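Local coordinates for COMPASS component SPP1 (Saccharomyces cerevisiae S288c, PDB 6J2P), which recognises the H3K4me3 histone mark through its PHD finger, as a component of the Set1C/COMPASS complex that writes H3K4 methylation, at residues T90-Y102 / L106-R118. Numbering follows the deposited sequence.
Sequences TLWKRKCRISDCY and LQDSKYCSEEHGR. With ZN (zinc ion), chain J.
Cys96 and Cys101 of 90-102 and Cys112 and His116 of 106-118 meet at a zinc ion, completing the site of the non-conventional C3H-type finger that accompanies the PHD finger of Spp1. The three sulfurs lie at like range, Cys112 SG being 2.4 Å from the zinc, while His116 coordinates through ND1 at 2.6 Å rather than through NE2. Cys112 SG sits between its own backbone N and carbonyl carbon (chi1 62°), which turns it to the metal, and it also lies over one face of the imidazole, offset toward the rim.

Around this shell, two backbone amides turn to the sulfur of Cys96. Ile98 N donates to Cys96 SG over 3.5 Å, and Cys112 N adds a weak bond from across the contact. Ile98 CG1 packs 3.7 Å from His116 ND1 and reaches the edge of the Tyr111 ring at CD1, where Cys96 SG also lies; Gly117 CA sits over a face of that ring.

Farther out, the Arg97 N to Lys110 O bond is nearly straight at 3.3 Å (169° at the hydrogen), and Arg97 CG rests against Lys110 CB. The Lys110 amine is engaged by Glu119 in a salt bridge. With almost no regular secondary structure here, the zinc, with two ligands from each segment, is probably the chief cross-link, in keeping with the finger being necessary for the protein's overall structural stability, and the amide bonds to Cys96 probably temper its thiolate's negative charge.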
loop_
_atom_site.group_PDB
_atom_site.type_symbol
_atom_site.label_atom_id
_atom_site.label_comp_id
_atom_site.label_asym_id
_atom_site.label_seq_id
_atom_site.Cartn_x
_atom_site.Cartn_y
_atom_site.Cartn_z
ATOM N N THR A 90 -6.845 0.153 6.570
ATOM C CA THR A 90 -5.517 0.252 5.979
ATOM C C THR A 90 -4.586 1.030 6.901
ATOM O O THR A 90 -4.906 2.143 7.332
ATOM C CB THR A 90 -5.587 0.926 4.611
ATOM O OG1 THR A 90 -6.266 0.067 3.687
ATOM C CG2 THR A 90 -4.188 1.213 4.091
ATOM N N LEU A 91 -3.437 0.438 7.210
ATOM C CA LEU A 91 -2.426 1.071 8.044
ATOM C C LEU A 91 -1.289 1.593 7.176
ATOM O O LEU A 91 -0.824 0.907 6.261
ATOM C CB LEU A 91 -1.883 0.088 9.083
ATOM C CG LEU A 91 -2.888 -0.444 10.105
ATOM C CD1 LEU A 91 -2.298 -1.613 10.880
ATOM C CD2 LEU A 91 -3.325 0.664 11.048
ATOM N N TRP A 92 -0.841 2.809 7.472
ATOM C CA TRP A 92 0.214 3.465 6.714
ATOM C C TRP A 92 1.487 3.561 7.544
ATOM O O TRP A 92 1.437 3.829 8.748
ATOM C CB TRP A 92 -0.226 4.861 6.269
ATOM C CG TRP A 92 -1.383 4.836 5.325
ATOM C CD1 TRP A 92 -2.706 4.765 5.652
ATOM C CD2 TRP A 92 -1.325 4.880 3.895
ATOM N NE1 TRP A 92 -3.476 4.762 4.513
ATOM C CE2 TRP A 92 -2.651 4.831 3.420
ATOM C CE3 TRP A 92 -0.279 4.953 2.969
ATOM C CZ2 TRP A 92 -2.959 4.852 2.063
ATOM C CZ3 TRP A 92 -0.588 4.979 1.622
ATOM C CH2 TRP A 92 -1.917 4.928 1.181
ATOM N N LYS A 93 2.626 3.343 6.892
ATOM C CA LYS A 93 3.915 3.478 7.552
ATOM C C LYS A 93 4.246 4.954 7.780
ATOM O O LYS A 93 3.561 5.861 7.300
ATOM C CB LYS A 93 5.013 2.805 6.728
ATOM C CG LYS A 93 4.841 1.299 6.586
ATOM C CD LYS A 93 6.007 0.675 5.844
ATOM C CE LYS A 93 5.846 -0.829 5.726
ATOM N NZ LYS A 93 6.987 -1.447 4.994
ATOM N N ARG A 94 5.318 5.187 8.532
ATOM C CA ARG A 94 5.784 6.533 8.843
ATOM C C ARG A 94 6.893 6.906 7.865
ATOM O O ARG A 94 7.958 6.279 7.860
ATOM C CB ARG A 94 6.276 6.614 10.289
ATOM C CG ARG A 94 6.521 8.030 10.807
ATOM C CD ARG A 94 6.923 7.998 12.272
ATOM N NE ARG A 94 8.123 7.190 12.470
ATOM C CZ ARG A 94 8.167 6.075 13.194
ATOM N NH1 ARG A 94 7.072 5.626 13.793
ATOM N NH2 ARG A 94 9.306 5.405 13.314
ATOM N N LYS A 95 6.642 7.922 7.043
ATOM C CA LYS A 95 7.566 8.298 5.983
ATOM C C LYS A 95 8.765 9.051 6.548
ATOM O O LYS A 95 8.638 9.823 7.503
ATOM C CB LYS A 95 6.836 9.148 4.939
ATOM C CG LYS A 95 7.712 9.934 3.975
ATOM C CD LYS A 95 7.019 11.229 3.568
ATOM C CE LYS A 95 8.015 12.317 3.212
ATOM N NZ LYS A 95 8.309 13.217 4.357
ATOM N N CYS A 96 9.940 8.800 5.962
ATOM C CA CYS A 96 11.154 9.518 6.335
ATOM C C CYS A 96 10.923 11.021 6.276
ATOM O O CYS A 96 10.349 11.536 5.312
ATOM C CB CYS A 96 12.304 9.119 5.408
ATOM S SG CYS A 96 13.782 10.162 5.519
ATOM N N ARG A 97 11.375 11.720 7.319
ATOM C CA ARG A 97 11.052 13.132 7.485
ATOM C C ARG A 97 11.779 14.040 6.498
ATOM O O ARG A 97 11.483 15.240 6.458
ATOM C CB ARG A 97 11.346 13.562 8.926
ATOM C CG ARG A 97 10.767 12.612 9.979
ATOM C CD ARG A 97 9.904 13.352 10.986
ATOM N NE ARG A 97 10.572 14.549 11.493
ATOM C CZ ARG A 97 9.947 15.579 12.059
ATOM N NH1 ARG A 97 8.629 15.566 12.197
ATOM N NH2 ARG A 97 10.637 16.627 12.492
ATOM N N ILE A 98 12.723 13.516 5.717
ATOM C CA ILE A 98 13.261 14.269 4.589
ATOM C C ILE A 98 12.150 14.452 3.561
ATOM O O ILE A 98 11.557 13.475 3.089
ATOM C CB ILE A 98 14.477 13.557 3.980
ATOM C CG1 ILE A 98 15.569 13.371 5.034
ATOM C CG2 ILE A 98 15.019 14.344 2.790
ATOM C CD1 ILE A 98 16.094 14.667 5.608
ATOM N N SER A 99 11.864 15.710 3.208
ATOM C CA SER A 99 10.730 15.993 2.329
ATOM C C SER A 99 10.887 15.336 0.962
ATOM O O SER A 99 9.888 15.048 0.294
ATOM C CB SER A 99 10.545 17.504 2.176
ATOM O OG SER A 99 11.742 18.125 1.747
ATOM N N ASP A 100 12.124 15.081 0.536
ATOM C CA ASP A 100 12.351 14.427 -0.748
ATOM C C ASP A 100 12.028 12.940 -0.687
ATOM O O ASP A 100 11.443 12.391 -1.628
ATOM C CB ASP A 100 13.800 14.630 -1.191
ATOM C CG ASP A 100 13.983 15.874 -2.031
ATOM O OD1 ASP A 100 14.673 15.795 -3.069
ATOM O OD2 ASP A 100 13.436 16.929 -1.653
ATOM N N CYS A 101 12.398 12.277 0.406
ATOM C CA CYS A 101 12.287 10.828 0.485
ATOM C C CYS A 101 10.837 10.399 0.673
ATOM O O CYS A 101 10.051 11.082 1.331
ATOM C CB CYS A 101 13.142 10.299 1.636
ATOM S SG CYS A 101 13.751 8.617 1.397
ATOM N N TYR A 102 10.483 9.255 0.085
ATOM C CA TYR A 102 9.166 8.659 0.285
ATOM C C TYR A 102 9.294 7.192 0.681
ATOM O O TYR A 102 8.421 6.376 0.369
ATOM C CB TYR A 102 8.293 8.819 -0.960
ATOM C CG TYR A 102 7.844 10.245 -1.189
ATOM C CD1 TYR A 102 6.749 10.768 -0.513
ATOM C CD2 TYR A 102 8.528 11.075 -2.071
ATOM C CE1 TYR A 102 6.341 12.078 -0.714
ATOM C CE2 TYR A 102 8.130 12.383 -2.278
ATOM C CZ TYR A 102 7.038 12.880 -1.598
ATOM O OH TYR A 102 6.643 14.182 -1.807
ATOM N N LEU A 106 12.836 3.762 9.747
ATOM C CA LEU A 106 13.311 2.600 10.480
ATOM C C LEU A 106 12.628 2.545 11.846
ATOM O O LEU A 106 11.787 3.381 12.186
ATOM C CB LEU A 106 14.830 2.647 10.621
ATOM C CG LEU A 106 15.653 2.667 9.334
ATOM C CD1 LEU A 106 17.097 3.003 9.662
ATOM C CD2 LEU A 106 15.554 1.331 8.614
ATOM N N GLN A 107 12.976 1.536 12.638
ATOM C CA GLN A 107 12.495 1.486 14.007
ATOM C C GLN A 107 13.102 2.631 14.817
ATOM O O GLN A 107 14.300 2.915 14.730
ATOM C CB GLN A 107 12.822 0.126 14.631
ATOM C CG GLN A 107 12.494 -1.087 13.724
ATOM C CD GLN A 107 11.162 -1.730 14.078
ATOM O OE1 GLN A 107 10.664 -1.556 15.188
ATOM N NE2 GLN A 107 10.577 -2.463 13.135
ATOM N N ASP A 108 12.247 3.309 15.592
ATOM C CA ASP A 108 12.583 4.506 16.366
ATOM C C ASP A 108 13.053 5.626 15.445
ATOM O O ASP A 108 12.523 6.742 15.499
ATOM C CB ASP A 108 13.673 4.177 17.399
ATOM C CG ASP A 108 14.094 5.390 18.274
ATOM O OD1 ASP A 108 14.797 5.198 19.299
ATOM O OD2 ASP A 108 13.755 6.547 17.933
ATOM N N SER A 109 14.084 5.354 14.640
ATOM C CA SER A 109 14.660 6.387 13.790
ATOM C C SER A 109 13.595 7.053 12.918
ATOM O O SER A 109 12.674 6.406 12.407
ATOM C CB SER A 109 15.768 5.809 12.919
ATOM O OG SER A 109 16.183 6.774 11.959
ATOM N N LYS A 110 13.714 8.366 12.769
ATOM C CA LYS A 110 12.818 9.136 11.927
ATOM C C LYS A 110 13.314 9.238 10.490
ATOM O O LYS A 110 12.860 10.119 9.751
ATOM C CB LYS A 110 12.620 10.529 12.527
ATOM C CG LYS A 110 13.853 11.094 13.206
ATOM C CD LYS A 110 13.545 12.417 13.893
ATOM C CE LYS A 110 14.717 12.892 14.740
ATOM N NZ LYS A 110 14.377 14.088 15.565
ATOM N N TYR A 111 14.221 8.355 10.078
ATOM C CA TYR A 111 14.781 8.365 8.736
ATOM C C TYR A 111 14.777 6.954 8.167
ATOM O O TYR A 111 14.738 5.963 8.902
ATOM C CB TYR A 111 16.207 8.930 8.726
ATOM C CG TYR A 111 16.316 10.269 9.403
ATOM C CD1 TYR A 111 15.981 11.430 8.730
ATOM C CD2 TYR A 111 16.737 10.371 10.722
ATOM C CE1 TYR A 111 16.075 12.657 9.342
ATOM C CE2 TYR A 111 16.833 11.594 11.347
ATOM C CZ TYR A 111 16.497 12.736 10.653
ATOM O OH TYR A 111 16.586 13.963 11.267
ATOM N N CYS A 112 14.825 6.879 6.836
ATOM C CA CYS A 112 14.788 5.589 6.159
ATOM C C CYS A 112 16.103 4.829 6.279
ATOM O O CYS A 112 16.101 3.597 6.182
ATOM C CB CYS A 112 14.425 5.779 4.686
ATOM S SG CYS A 112 15.609 6.763 3.732
ATOM N N SER A 113 17.216 5.527 6.488
ATOM C CA SER A 113 18.521 4.890 6.621
ATOM C C SER A 113 19.472 5.879 7.285
ATOM O O SER A 113 19.081 6.983 7.673
ATOM C CB SER A 113 19.053 4.426 5.261
ATOM O OG SER A 113 20.245 3.672 5.411
ATOM N N GLU A 114 20.736 5.466 7.417
ATOM C CA GLU A 114 21.750 6.365 7.957
ATOM C C GLU A 114 22.142 7.434 6.943
ATOM O O GLU A 114 22.508 8.550 7.329
ATOM C CB GLU A 114 22.977 5.563 8.402
ATOM C CG GLU A 114 24.148 6.407 8.891
ATOM C CD GLU A 114 23.736 7.447 9.919
ATOM O OE1 GLU A 114 23.033 7.087 10.886
ATOM O OE2 GLU A 114 24.114 8.627 9.756
ATOM N N GLU A 115 22.047 7.122 5.648
ATOM C CA GLU A 115 22.397 8.075 4.601
ATOM C C GLU A 115 21.506 9.312 4.597
ATOM O O GLU A 115 21.841 10.291 3.922
ATOM C CB GLU A 115 22.336 7.388 3.234
ATOM C CG GLU A 115 23.097 6.069 3.163
ATOM C CD GLU A 115 22.183 4.855 3.211
ATOM O OE1 GLU A 115 21.100 4.896 2.590
ATOM O OE2 GLU A 115 22.551 3.856 3.868
ATOM N N HIS A 116 20.386 9.295 5.324
ATOM C CA HIS A 116 19.500 10.446 5.421
ATOM C C HIS A 116 19.380 10.992 6.838
ATOM O O HIS A 116 18.595 11.920 7.063
ATOM C CB HIS A 116 18.098 10.090 4.900
ATOM C CG HIS A 116 17.959 10.187 3.411
ATOM N ND1 HIS A 116 16.805 10.626 2.798
ATOM C CD2 HIS A 116 18.826 9.894 2.412
ATOM C CE1 HIS A 116 16.968 10.603 1.488
ATOM N NE2 HIS A 116 18.186 10.163 1.227
ATOM N N GLY A 117 20.133 10.453 7.794
ATOM C CA GLY A 117 20.014 10.862 9.181
ATOM C C GLY A 117 20.741 12.144 9.534
ATOM O O GLY A 117 21.750 12.118 10.246
ATOM N N ARG A 118 20.238 13.275 9.041
ATOM C CA ARG A 118 20.767 14.588 9.393
ATOM C C ARG A 118 19.592 15.533 9.589
ATOM O O ARG A 118 18.846 15.802 8.643
ATOM C CB ARG A 118 21.721 15.121 8.319
ATOM C CG ARG A 118 22.380 16.444 8.688
ATOM C CD ARG A 118 23.813 16.522 8.180
ATOM N NE ARG A 118 24.413 17.830 8.432
ATOM C CZ ARG A 118 25.424 18.044 9.267
ATOM N NH1 ARG A 118 25.961 17.032 9.937
ATOM N NH2 ARG A 118 25.903 19.270 9.431
HETATM ZN ZN ZN J . 14.891 8.998 3.552
#